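Local coordinates for Gp26 (Listeria phage P40, PDB 4JZ5), which probably hydrolyses glycosidic bonds in the peptidoglycan of the Listeria cell wall, acting as the family 25 glycosyl hydrolase domain of a phage endolysin, at residues 53-58 with 87-92; 95-100 with 112-117; 134-139 with 147-152; 25-30 with 77-82. All blocks are in the same frame, centred on the assembly; numbering follows the deposited sequence.

Contact 1 of 4, residues 53-58 with 87-92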
loop_
_atom_site.group_PDB
_atom_site.type_symbol
_atom_site.label_atom_id
_atom_site.label_comp_id
_atom_site.label_asym_id
_atom_site.label_seq_id
_atom_site.Cartn_x
_atom_site.Cartn_y
_atom_site.Cartn_z
ATOM N N ASN A 53 6.463 2.624 -9.815
ATOM C CA ASN A 53 7.789 2.157 -9.429
ATOM C C ASN A 53 8.757 3.303 -9.658
ATOM O O ASN A 53 9.107 3.615 -10.806
ATOM C CB ASN A 53 8.245 0.996 -10.311
ATOM C CG ASN A 53 7.592 -0.322 -9.960
ATOM O OD1 ASN A 53 6.716 -0.402 -9.103
ATOM N ND2 ASN A 53 8.023 -1.375 -10.631
ATOM N N GLY A 54 9.187 3.944 -8.578
ATOM C CA GLY A 54 10.042 5.111 -8.704
ATOM C C GLY A 54 9.452 6.156 -9.637
ATOM O O GLY A 54 8.245 6.369 -9.670
ATOM N N THR A 55 10.333 6.810 -10.392
ATOM C CA THR A 55 9.947 7.656 -11.513
ATOM C C THR A 55 10.009 6.876 -12.825
ATOM O O THR A 55 9.824 7.440 -13.901
ATOM C CB THR A 55 10.855 8.886 -11.623
ATOM O OG1 THR A 55 12.220 8.471 -11.547
ATOM C CG2 THR A 55 10.567 9.886 -10.519
ATOM N N GLN A 56 10.258 5.573 -12.746
ATOM C CA GLN A 56 10.448 4.757 -13.936
ATOM C C GLN A 56 9.140 4.574 -14.695
ATOM O O GLN A 56 9.111 4.699 -15.916
ATOM C CB GLN A 56 11.019 3.399 -13.545
ATOM C CG GLN A 56 11.299 2.481 -14.713
ATOM C CD GLN A 56 11.945 1.185 -14.294
ATOM O OE1 GLN A 56 11.980 0.828 -13.115
ATOM N NE2 GLN A 56 12.476 0.463 -15.272
ATOM N N LYS A 57 8.059 4.273 -13.985
ATOM C CA LYS A 57 6.782 4.013 -14.636
ATOM C C LYS A 57 5.650 4.045 -13.627
ATOM O O LYS A 57 5.851 3.823 -12.426
ATOM C CB LYS A 57 6.797 2.639 -15.311
ATOM C CG LYS A 57 6.877 1.492 -14.324
ATOM C CD LYS A 57 6.821 0.133 -15.020
ATOM C CE LYS A 57 6.687 -0.995 -14.006
ATOM N NZ LYS A 57 6.889 -2.332 -14.626
ATOM N N TYR A 58 4.455 4.338 -14.120
ATOM C CA TYR A 58 3.249 4.006 -13.387
ATOM C C TYR A 58 3.000 2.517 -13.526
ATOM O O TYR A 58 3.380 1.902 -14.523
ATOM C CB TYR A 58 2.057 4.811 -13.910
ATOM C CG TYR A 58 2.273 6.291 -13.696
ATOM C CD1 TYR A 58 2.018 6.876 -12.463
ATOM C CD2 TYR A 58 2.793 7.092 -14.704
ATOM C CE1 TYR A 58 2.243 8.231 -12.253
ATOM C CE2 TYR A 58 3.015 8.450 -14.506
ATOM C CZ TYR A 58 2.745 9.011 -13.278
ATOM O OH TYR A 58 2.970 10.363 -13.094
ATOM N N GLY A 87 17.553 13.840 -2.375
ATOM C CA GLY A 87 17.451 15.148 -2.989
ATOM C C GLY A 87 16.174 15.334 -3.781
ATOM O O GLY A 87 15.098 14.946 -3.345
ATOM N N GLN A 88 16.293 15.936 -4.955
ATOM C CA GLN A 88 15.123 16.225 -5.753
ATOM C C GLN A 88 14.432 14.953 -6.221
ATOM O O GLN A 88 13.224 14.948 -6.416
ATOM C CB GLN A 88 15.494 17.091 -6.950
ATOM C CG GLN A 88 14.308 17.505 -7.815
ATOM C CD GLN A 88 13.285 18.311 -7.052
ATOM O OE1 GLN A 88 13.635 19.138 -6.207
ATOM N NE2 GLN A 88 12.014 18.086 -7.350
ATOM N N ASP A 89 15.178 13.863 -6.406
ATOM C CA ASP A 89 14.562 12.624 -6.861
ATOM C C ASP A 89 13.521 12.113 -5.872
ATOM O O ASP A 89 12.519 11.542 -6.285
ATOM C CB ASP A 89 15.630 11.564 -7.106
ATOM C CG ASP A 89 15.106 10.372 -7.879
ATOM O OD1 ASP A 89 14.492 10.564 -8.948
ATOM O OD2 ASP A 89 15.340 9.235 -7.437
ATOM N N THR A 90 13.735 12.308 -4.575
ATOM C CA THR A 90 12.744 11.902 -3.586
ATOM C C THR A 90 11.427 12.636 -3.811
ATOM O O THR A 90 10.345 12.046 -3.755
ATOM C CB THR A 90 13.261 12.173 -2.181
ATOM O OG1 THR A 90 14.523 11.504 -2.035
ATOM C CG2 THR A 90 12.290 11.689 -1.116
ATOM N N ILE A 91 11.522 13.934 -4.066
ATOM C CA ILE A 91 10.344 14.744 -4.326
ATOM C C ILE A 91 9.714 14.349 -5.659
ATOM O O ILE A 91 8.486 14.275 -5.779
ATOM C CB ILE A 91 10.704 16.247 -4.310
ATOM C CG1 ILE A 91 11.323 16.632 -2.961
ATOM C CG2 ILE A 91 9.477 17.103 -4.598
ATOM C CD1 ILE A 91 10.449 16.300 -1.758
ATOM N N ASN A 92 10.535 14.073 -6.670
ATOM C CA ASN A 92 9.975 13.654 -7.950
ATOM C C ASN A 92 9.204 12.343 -7.802
ATOM O O ASN A 92 8.154 12.160 -8.428
ATOM C CB ASN A 92 11.059 13.544 -9.016
ATOM C CG ASN A 92 11.641 14.890 -9.399
ATOM O OD1 ASN A 92 11.020 15.927 -9.194
ATOM N ND2 ASN A 92 12.829 14.874 -9.977
#
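The methyl CG2 of Thr55 lies over the flat backbone carbonyl of Asn92, 3.9 Å from both Asn92 C and Asn92 O. The second flat group is the carboxylate of Asp89. Its OD1 faces the Thr55 hydroxyl, with Thr55 OG1 and Asp89 OD1 4.0 Å apart, so the two are neighbours and not bonded. The other oxygen, Asp89 OD2, accepts a hydrogen bond from the backbone N of Glu85.

Thr55 sits in the turn of the antiparallel hairpin formed by strands 46-53 and 57-58. The turn carries a classic beta bulge: Gln56 and Lys57 both face Asn53. Gly54 takes a positive phi of 53°, a value that favours glycine. Its carbonyl accepts a bond from His80 NE2, which ties the turn to strand 76-81.

The contact is small and lies at the surface of the domain. It joins the hairpin to the first turns of helix 87-106. Thr55 points at the helix, with CG2 anti to its own carbonyl carbon, and this aims the methyl at the end of the 87-92 segment. Thr55 CG2 is also 4.0 Å from Asn92 CB. Further along the helix, Thr55 touches Glu93 and Met96, and Tyr58 makes a cation-pi contact with Lys103.

The amide of Asn92 is held from its own side. Gln88 NE2 donates to Asn92 OD1 at 3.0 Å with a nearly straight N-H angle of 169°. The acceptor lies in the Gln88 amide plane, whereas the donor stands 48° above the carbonyl plane of Asn92.

Contact 2 of 4, residues 95-100 with 112-117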
loop_
_atom_site.group_PDB
_atom_site.type_symbol
_atom_site.label_atom_id
_atom_site.label_comp_id
_atom_site.label_asym_id
_atom_site.label_seq_id
_atom_site.Cartn_x
_atom_site.Cartn_y
_atom_site.Cartn_z
ATOM N N ASN A 95 5.935 13.100 -6.255
ATOM C CA ASN A 95 5.040 13.607 -7.286
ATOM C C ASN A 95 4.469 12.518 -8.184
ATOM O O ASN A 95 3.395 12.688 -8.739
ATOM C CB ASN A 95 5.737 14.664 -8.124
ATOM C CG ASN A 95 5.885 15.968 -7.385
ATOM O OD1 ASN A 95 5.094 16.278 -6.496
ATOM N ND2 ASN A 95 6.882 16.757 -7.767
ATOM N N MET A 96 5.157 11.387 -8.323
ATOM C CA MET A 96 4.583 10.237 -9.033
ATOM C C MET A 96 3.333 9.753 -8.316
ATOM O O MET A 96 2.308 9.465 -8.928
ATOM C CB MET A 96 5.581 9.074 -9.102
ATOM C CG MET A 96 6.771 9.283 -10.024
ATOM S SD MET A 96 6.383 9.250 -11.798
ATOM C CE MET A 96 6.035 7.530 -12.105
ATOM N N LEU A 97 3.425 9.615 -7.002
ATOM C CA LEU A 97 2.287 9.159 -6.227
ATOM C C LEU A 97 1.148 10.187 -6.292
ATOM O O LEU A 97 -0.019 9.811 -6.444
ATOM C CB LEU A 97 2.701 8.858 -4.790
ATOM C CG LEU A 97 1.606 8.360 -3.839
ATOM C CD1 LEU A 97 0.813 7.169 -4.378
ATOM C CD2 LEU A 97 2.219 8.010 -2.503
ATOM N N VAL A 98 1.473 11.470 -6.193
ATOM C CA VAL A 98 0.451 12.510 -6.323
ATOM C C VAL A 98 -0.198 12.448 -7.702
ATOM O O VAL A 98 -1.434 12.516 -7.826
ATOM C CB VAL A 98 1.039 13.907 -6.049
ATOM C CG1 VAL A 98 -0.011 15.004 -6.281
ATOM C CG2 VAL A 98 1.573 13.990 -4.633
ATOM N N SER A 99 0.620 12.299 -8.741
ATOM C CA SER A 99 0.097 12.199 -10.094
ATOM C C SER A 99 -0.803 10.982 -10.276
ATOM O O SER A 99 -1.833 11.063 -10.942
ATOM C CB SER A 99 1.247 12.163 -11.091
ATOM O OG SER A 99 1.865 13.433 -11.182
ATOM N N ALA A 100 -0.415 9.857 -9.689
ATOM C CA ALA A 100 -1.239 8.651 -9.752
ATOM C C ALA A 100 -2.588 8.874 -9.078
ATOM O O ALA A 100 -3.631 8.442 -9.586
ATOM C CB ALA A 100 -0.508 7.487 -9.105
ATOM N N THR A 112 -8.686 6.669 -0.884
ATOM C CA THR A 112 -8.865 7.253 0.440
ATOM C C THR A 112 -7.631 7.188 1.324
ATOM O O THR A 112 -7.666 7.646 2.454
ATOM C CB THR A 112 -10.017 6.591 1.191
ATOM O OG1 THR A 112 -9.771 5.197 1.294
ATOM C CG2 THR A 112 -11.346 6.828 0.460
ATOM N N PHE A 113 -6.535 6.624 0.830
ATOM C CA PHE A 113 -5.323 6.485 1.629
ATOM C C PHE A 113 -4.175 6.264 0.665
ATOM O O PHE A 113 -4.362 5.644 -0.388
ATOM C CB PHE A 113 -5.445 5.302 2.610
ATOM C CG PHE A 113 -4.925 5.591 3.991
ATOM C CD1 PHE A 113 -3.561 5.564 4.265
ATOM C CD2 PHE A 113 -5.800 5.889 5.016
ATOM C CE1 PHE A 113 -3.094 5.825 5.545
ATOM C CE2 PHE A 113 -5.337 6.140 6.290
ATOM C CZ PHE A 113 -3.987 6.115 6.557
ATOM N N LEU A 114 -2.989 6.733 1.035
ATOM C CA LEU A 114 -1.801 6.574 0.218
ATOM C C LEU A 114 -0.683 5.996 1.072
ATOM O O LEU A 114 -0.694 6.132 2.289
ATOM C CB LEU A 114 -1.366 7.928 -0.356
ATOM C CG LEU A 114 -2.436 8.684 -1.149
ATOM C CD1 LEU A 114 -1.965 10.092 -1.439
ATOM C CD2 LEU A 114 -2.790 7.980 -2.451
ATOM N N PHE A 115 0.282 5.336 0.425
ATOM C CA PHE A 115 1.382 4.699 1.143
ATOM C C PHE A 115 2.703 4.813 0.410
ATOM O O PHE A 115 2.771 4.724 -0.814
ATOM C CB PHE A 115 1.108 3.203 1.318
ATOM C CG PHE A 115 -0.011 2.896 2.250
ATOM C CD1 PHE A 115 0.230 2.788 3.606
ATOM C CD2 PHE A 115 -1.286 2.694 1.792
ATOM C CE1 PHE A 115 -0.788 2.491 4.489
ATOM C CE2 PHE A 115 -2.309 2.403 2.684
ATOM C CZ PHE A 115 -2.049 2.310 4.022
ATOM N N LEU A 116 3.758 4.978 1.205
ATOM C CA LEU A 116 5.126 4.799 0.770
ATOM C C LEU A 116 5.551 3.361 1.091
ATOM O O LEU A 116 5.568 2.967 2.263
ATOM C CB LEU A 116 6.032 5.772 1.518
ATOM C CG LEU A 116 7.531 5.602 1.314
ATOM C CD1 LEU A 116 7.889 5.683 -0.151
ATOM C CD2 LEU A 116 8.300 6.656 2.094
ATOM N N ASP A 117 5.897 2.593 0.061
ATOM C CA ASP A 117 6.451 1.240 0.201
ATOM C C ASP A 117 7.960 1.363 0.068
ATOM O O ASP A 117 8.482 1.661 -1.028
ATOM C CB ASP A 117 5.837 0.376 -0.914
ATOM C CG ASP A 117 6.417 -1.018 -1.024
ATOM O OD1 ASP A 117 7.518 -1.274 -0.534
ATOM O OD2 ASP A 117 5.758 -1.870 -1.655
#
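Leu97 of helix 87-106 faces Leu114 of strand 114-117, and their CA atoms are 8.1 Å apart, the nearest pair between the two backbones. Both CB atoms point across the gap. The next residue on the strand, Phe115, turns its side chain to the far side of the sheet and meets the helix through its backbone alone.

These elements belong to a beta-alpha-beta unit: strand 76-81, helix 87-106 and strand 114-117. The two strands are parallel neighbours, and the helix packs against them from outside the curled sheet.

Leu97 carries the contact with both methyls. CG stands anti to the backbone N (chi1 -180°), which stretches the side chain out from the helix toward the strand. CD2 rests on the strand backbone, with Leu97 CD2 3.7 Å from Phe115 O. Leu97 CD2 also lies 4.2 Å from Leu114 CB. The other branch, Leu97 CD1, meets Leu114 CD2 at 4.2 Å.

Neighbouring elements complete the core. Leu97 and Leu114 each touch residues of helix 128-143, namely Phe135 and Val139. On the other face of the sheet, the Phe115 ring meets Trp170 edge-to-face.

No hydrogen bond joins the two segments. Phe115 O is already engaged by the backbone of His80 in strand 76-81, so the methyl of Leu97 covers a carbonyl whose polar need is met. The joint therefore rests on buried apolar contact, with no polar bond to set its direction.

Contact 3 of 4, residues 134-139 with 147-152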
loop_
_atom_site.group_PDB
_atom_site.type_symbol
_atom_site.label_atom_id
_atom_site.label_comp_id
_atom_site.label_asym_id
_atom_site.label_seq_id
_atom_site.Cartn_x
_atom_site.Cartn_y
_atom_site.Cartn_z
ATOM N N ARG A 134 10.674 13.155 3.987
ATOM C CA ARG A 134 10.521 14.140 2.922
ATOM C C ARG A 134 9.457 13.702 1.925
ATOM O O ARG A 134 8.633 14.523 1.495
ATOM C CB ARG A 134 11.848 14.398 2.213
ATOM C CG ARG A 134 12.901 15.039 3.105
ATOM C CD ARG A 134 14.208 15.226 2.340
ATOM N NE ARG A 134 14.060 16.219 1.281
ATOM C CZ ARG A 134 14.364 16.048 0.001
ATOM N NH1 ARG A 134 14.870 14.914 -0.453
ATOM N NH2 ARG A 134 14.148 17.052 -0.836
ATOM N N PHE A 135 9.477 12.433 1.544
ATOM C CA PHE A 135 8.480 11.905 0.621
ATOM C C PHE A 135 7.068 12.044 1.183
ATOM O O PHE A 135 6.173 12.564 0.518
ATOM C CB PHE A 135 8.815 10.435 0.333
ATOM C CG PHE A 135 7.841 9.742 -0.593
ATOM C CD1 PHE A 135 6.609 9.303 -0.139
ATOM C CD2 PHE A 135 8.178 9.514 -1.923
ATOM C CE1 PHE A 135 5.722 8.670 -0.992
ATOM C CE2 PHE A 135 7.296 8.871 -2.781
ATOM C CZ PHE A 135 6.065 8.453 -2.308
ATOM N N ILE A 136 6.876 11.562 2.398
ATOM C CA ILE A 136 5.564 11.546 3.030
ATOM C C ILE A 136 5.046 12.966 3.257
ATOM O O ILE A 136 3.885 13.255 2.948
ATOM C CB ILE A 136 5.634 10.726 4.328
ATOM C CG1 ILE A 136 5.816 9.238 3.975
ATOM C CG2 ILE A 136 4.412 10.970 5.214
ATOM C CD1 ILE A 136 6.180 8.373 5.150
ATOM N N ASP A 137 5.898 13.852 3.760
ATOM C CA ASP A 137 5.497 15.230 3.954
ATOM C C ASP A 137 5.042 15.837 2.637
ATOM O O ASP A 137 4.071 16.603 2.597
ATOM C CB ASP A 137 6.664 16.072 4.454
ATOM C CG ASP A 137 7.103 15.752 5.882
ATOM O OD1 ASP A 137 6.421 15.002 6.592
ATOM O OD2 ASP A 137 8.157 16.297 6.286
ATOM N N HIS A 138 5.761 15.565 1.555
ATOM C CA HIS A 138 5.397 16.149 0.279
ATOM C C HIS A 138 4.031 15.666 -0.188
ATOM O O HIS A 138 3.182 16.458 -0.602
ATOM C CB HIS A 138 6.469 15.870 -0.772
ATOM C CG HIS A 138 6.271 16.649 -2.023
ATOM N ND1 HIS A 138 6.548 17.995 -2.092
ATOM C CD2 HIS A 138 5.803 16.297 -3.243
ATOM C CE1 HIS A 138 6.260 18.438 -3.303
ATOM N NE2 HIS A 138 5.810 17.428 -4.021
ATOM N N VAL A 139 3.811 14.358 -0.127
ATOM C CA VAL A 139 2.546 13.815 -0.595
ATOM C C VAL A 139 1.374 14.338 0.254
ATOM O O VAL A 139 0.338 14.729 -0.285
ATOM C CB VAL A 139 2.574 12.281 -0.604
ATOM C CG1 VAL A 139 1.221 11.725 -1.010
ATOM C CG2 VAL A 139 3.666 11.772 -1.529
ATOM N N VAL A 147 -1.188 9.450 4.582
ATOM C CA VAL A 147 -0.107 8.685 3.969
ATOM C C VAL A 147 0.553 7.831 5.037
ATOM O O VAL A 147 1.044 8.350 6.041
ATOM C CB VAL A 147 0.955 9.606 3.344
ATOM C CG1 VAL A 147 2.066 8.790 2.711
ATOM C CG2 VAL A 147 0.327 10.532 2.324
ATOM N N GLY A 148 0.589 6.525 4.793
ATOM C CA GLY A 148 1.260 5.586 5.662
ATOM C C GLY A 148 2.556 5.054 5.070
ATOM O O GLY A 148 3.002 5.493 4.010
ATOM N N LEU A 149 3.151 4.100 5.790
ATOM C CA LEU A 149 4.475 3.584 5.492
ATOM C C LEU A 149 4.427 2.069 5.577
ATOM O O LEU A 149 3.892 1.519 6.531
ATOM C CB LEU A 149 5.481 4.133 6.495
ATOM C CG LEU A 149 6.927 3.678 6.339
ATOM C CD1 LEU A 149 7.528 4.098 5.015
ATOM C CD2 LEU A 149 7.749 4.227 7.498
ATOM N N TYR A 150 5.010 1.420 4.563
ATOM C CA TYR A 150 5.087 -0.035 4.476
ATOM C C TYR A 150 6.530 -0.493 4.372
ATOM O O TYR A 150 7.304 0.040 3.582
ATOM C CB TYR A 150 4.325 -0.541 3.242
ATOM C CG TYR A 150 4.620 -1.976 2.855
ATOM C CD1 TYR A 150 5.720 -2.293 2.054
ATOM C CD2 TYR A 150 3.794 -3.010 3.279
ATOM C CE1 TYR A 150 5.992 -3.587 1.694
ATOM C CE2 TYR A 150 4.064 -4.317 2.928
ATOM C CZ TYR A 150 5.161 -4.601 2.125
ATOM O OH TYR A 150 5.468 -5.883 1.739
ATOM N N ALA A 151 6.845 -1.550 5.125
ATOM C CA ALA A 151 8.061 -2.329 4.927
ATOM C C ALA A 151 7.896 -3.652 5.668
ATOM O O ALA A 151 6.980 -3.831 6.488
ATOM C CB ALA A 151 9.288 -1.586 5.429
ATOM N N GLY A 152 8.760 -4.614 5.370
ATOM C CA GLY A 152 8.847 -5.807 6.181
ATOM C C GLY A 152 9.380 -5.501 7.575
ATOM O O GLY A 152 10.121 -4.538 7.779
#
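Val147 pushes its two methyls against Ile136 and Val139, residues three apart on helix 128-143. The helix and strand 147-152 belong to the beta-alpha-beta unit that starts at strand 114-117, one of the repeated beta-alpha units of the irregular beta/alpha barrel of family 25 hydrolases. Their local axes approach to 8.9 Å and run nearly antiparallel, at 154°, as expected when the chain turns back from a helix into the next strand.

The main bump is Val147, and the hollow is the space between the two helix side chains. Val147 CG1 fits into the fork of Ile136. Val147 CG1 lies 4.0 Å from Ile136 CG1 and 4.1 Å from Ile136 CG2. The other methyl turns to Val139, whose side chain crosses that of Val147 at about a right angle. With CG1 anti to the backbone N (chi1 176°), Val139 presents this methyl to the strand.

Ile136 is also a bump in its own right. Its extended chain (chi2 168°) carries CD1 past Val147 and along the strand. There Ile136 CD1 is 4.4 Å from Gly148 O and 4.5 Å from Leu149 CD1.

All five touching residues are buried. Leu114 and Leu116 of the adjoining strand pack on Val139 and Ile136, while Leu149 touches Trp156 of helix 153-158. The tightest touch of the contact is between Val139 CG1 and Val147 CG2, at 3.7 Å.

Contact 4 of 4, residues 25-30 with 77-82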
loop_
_atom_site.group_PDB
_atom_site.type_symbol
_atom_site.label_atom_id
_atom_site.label_comp_id
_atom_site.label_asym_id
_atom_site.label_seq_id
_atom_site.Cartn_x
_atom_site.Cartn_y
_atom_site.Cartn_z
ATOM N N VAL A 25 -7.841 -7.386 3.843
ATOM C CA VAL A 25 -7.459 -6.282 2.983
ATOM C C VAL A 25 -6.453 -6.833 1.975
ATOM O O VAL A 25 -5.540 -7.555 2.351
ATOM C CB VAL A 25 -6.821 -5.147 3.832
ATOM C CG1 VAL A 25 -6.163 -4.102 2.936
ATOM C CG2 VAL A 25 -7.871 -4.534 4.764
ATOM N N LEU A 26 -6.641 -6.536 0.694
ATOM C CA LEU A 26 -5.697 -6.979 -0.327
ATOM C C LEU A 26 -4.813 -5.843 -0.778
ATOM O O LEU A 26 -5.198 -4.681 -0.689
ATOM C CB LEU A 26 -6.437 -7.500 -1.558
ATOM C CG LEU A 26 -7.406 -8.649 -1.352
ATOM C CD1 LEU A 26 -7.998 -9.071 -2.684
ATOM C CD2 LEU A 26 -6.730 -9.805 -0.638
ATOM N N ASP A 27 -3.643 -6.175 -1.304
ATOM C CA ASP A 27 -2.919 -5.229 -2.135
ATOM C C ASP A 27 -2.579 -5.912 -3.447
ATOM O O ASP A 27 -2.250 -7.100 -3.468
ATOM C CB ASP A 27 -1.694 -4.624 -1.424
ATOM C CG ASP A 27 -0.679 -5.643 -1.003
ATOM O OD1 ASP A 27 -0.766 -6.141 0.127
ATOM O OD2 ASP A 27 0.244 -5.894 -1.814
ATOM N N ILE A 28 -2.721 -5.170 -4.542
ATOM C CA ILE A 28 -2.566 -5.688 -5.893
ATOM C C ILE A 28 -1.773 -4.703 -6.743
ATOM O O ILE A 28 -1.610 -3.521 -6.410
ATOM C CB ILE A 28 -3.929 -6.015 -6.553
ATOM C CG1 ILE A 28 -4.789 -4.754 -6.679
ATOM C CG2 ILE A 28 -4.645 -7.091 -5.771
ATOM C CD1 ILE A 28 -6.100 -4.973 -7.429
ATOM N N SER A 29 -1.295 -5.222 -7.867
ATOM C CA SER A 29 -0.459 -4.478 -8.782
ATOM C C SER A 29 -0.588 -5.101 -10.164
ATOM O O SER A 29 -1.498 -5.880 -10.433
ATOM C CB SER A 29 1.004 -4.533 -8.336
ATOM O OG SER A 29 1.525 -5.836 -8.528
ATOM N N LYS A 30 0.356 -4.787 -11.034
ATOM C CA LYS A 30 0.387 -5.412 -12.352
ATOM C C LYS A 30 0.544 -6.929 -12.266
ATOM O O LYS A 30 0.258 -7.630 -13.240
ATOM C CB LYS A 30 1.512 -4.817 -13.206
ATOM C CG LYS A 30 2.896 -5.163 -12.743
ATOM C CD LYS A 30 3.429 -6.365 -13.484
ATOM C CE LYS A 30 4.801 -6.076 -14.051
ATOM N NZ LYS A 30 5.245 -7.143 -14.988
ATOM N N GLY A 77 -6.982 2.402 -1.851
ATOM C CA GLY A 77 -5.880 3.329 -1.731
ATOM C C GLY A 77 -4.764 2.983 -2.695
ATOM O O GLY A 77 -4.863 2.024 -3.459
ATOM N N LEU A 78 -3.675 3.745 -2.636
ATOM C CA LEU A 78 -2.529 3.571 -3.536
ATOM C C LEU A 78 -1.250 3.392 -2.750
ATOM O O LEU A 78 -1.096 4.001 -1.686
ATOM C CB LEU A 78 -2.297 4.802 -4.411
ATOM C CG LEU A 78 -3.477 5.315 -5.225
ATOM C CD1 LEU A 78 -3.039 6.524 -6.034
ATOM C CD2 LEU A 78 -4.105 4.276 -6.121
ATOM N N TYR A 79 -0.309 2.612 -3.279
ATOM C CA TYR A 79 1.028 2.569 -2.712
ATOM C C TYR A 79 2.071 2.744 -3.804
ATOM O O TYR A 79 1.972 2.180 -4.891
ATOM C CB TYR A 79 1.273 1.275 -1.899
ATOM C CG TYR A 79 1.524 0.012 -2.705
ATOM C CD1 TYR A 79 2.811 -0.342 -3.099
ATOM C CD2 TYR A 79 0.487 -0.856 -3.034
ATOM C CE1 TYR A 79 3.064 -1.500 -3.812
ATOM C CE2 TYR A 79 0.732 -2.025 -3.759
ATOM C CZ TYR A 79 2.026 -2.339 -4.132
ATOM O OH TYR A 79 2.301 -3.478 -4.854
ATOM N N HIS A 80 3.108 3.511 -3.475
ATOM C CA HIS A 80 4.226 3.790 -4.359
ATOM C C HIS A 80 5.436 2.964 -3.959
ATOM O O HIS A 80 5.825 2.978 -2.791
ATOM C CB HIS A 80 4.608 5.265 -4.235
ATOM C CG HIS A 80 5.812 5.624 -5.036
ATOM N ND1 HIS A 80 7.079 5.811 -4.524
ATOM C CD2 HIS A 80 5.905 5.790 -6.368
ATOM C CE1 HIS A 80 7.896 6.106 -5.528
ATOM N NE2 HIS A 80 7.204 6.090 -6.651
ATOM N N TYR A 81 6.034 2.255 -4.917
ATOM C CA TYR A 81 7.240 1.480 -4.669
ATOM C C TYR A 81 8.450 2.391 -4.850
ATOM O O TYR A 81 8.779 2.813 -5.967
ATOM C CB TYR A 81 7.329 0.263 -5.608
ATOM C CG TYR A 81 8.467 -0.646 -5.217
ATOM C CD1 TYR A 81 9.763 -0.389 -5.639
ATOM C CD2 TYR A 81 8.260 -1.715 -4.361
ATOM C CE1 TYR A 81 10.811 -1.202 -5.259
ATOM C CE2 TYR A 81 9.314 -2.542 -3.981
ATOM C CZ TYR A 81 10.581 -2.258 -4.414
ATOM O OH TYR A 81 11.628 -3.067 -4.028
ATOM N N ALA A 82 9.093 2.720 -3.740
ATOM C CA ALA A 82 10.155 3.718 -3.733
ATOM C C ALA A 82 11.481 3.232 -4.299
ATOM O O ALA A 82 11.931 2.131 -3.977
ATOM C CB ALA A 82 10.385 4.188 -2.321
HETATM O O HOH W 1 0.576 -5.409 -4.535
#
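The interior of the curled beta sheet is the site of this contact, where Asp27 and Tyr79 approach each other from strands 25-28 and 76-81. Each of these strands pairs in parallel with strand 46-53, which runs between them. The Tyr79 ring therefore bridges the span of one strand: the nearest CA atoms, those of Asp27 and Tyr79, are 8.8 Å apart.

Tyr79 has CG between its backbone N and carbonyl carbon (chi1 76°), a torsion that turns the ring from strand 76-81 across the interior toward strand 25-28. Tyr79 CE2 comes 3.8 Å from Ile28 O and 4.3 Å from Asp27 CB, both at an oblique approach. The phenol oxygen continues to Ser29, with Tyr79 OH 3.9 Å from Ser29 CB. Ser29 OG itself bonds to the backbone N of Trp31.

Asp27 is gripped at OD1 by Gln193 and Asn210. Its OD2 lies close to Asp208 OD2, and Tyr79 also packs on Asp117. Asp27, Asp117 and Asp208 gather here, consistent with the acidic active site of family 25 hydrolases.

A single water joins the two side chains: it donates to Asp27 OD2 at 2.8 Å and is hydrogen-bonded to Tyr79 OH at 2.6 Å.

From the N terminus, contact 4 opens first, on strand 25-28. Contact 1 opens within its span, at the hairpin turn 53-58. Contact 4 then closes at strand 76-81, and contact 1 closes afterwards at the start of helix 87-106, so the two cross. Contact 2 follows in series: it opens later on that helix and closes the connection from the helix to strand 114-117. Contact 3 comes last and closes the next turn, from helix 128-143 to strand 147-152. Strands 76-81, 114-117 and 147-152 lie side by side in one sheet. Contacts 2 and 3 fasten successive helices to its outer face, contact 4 spans its interior, and contact 1 ties the hairpin to the start of helix 87-106 at the surface.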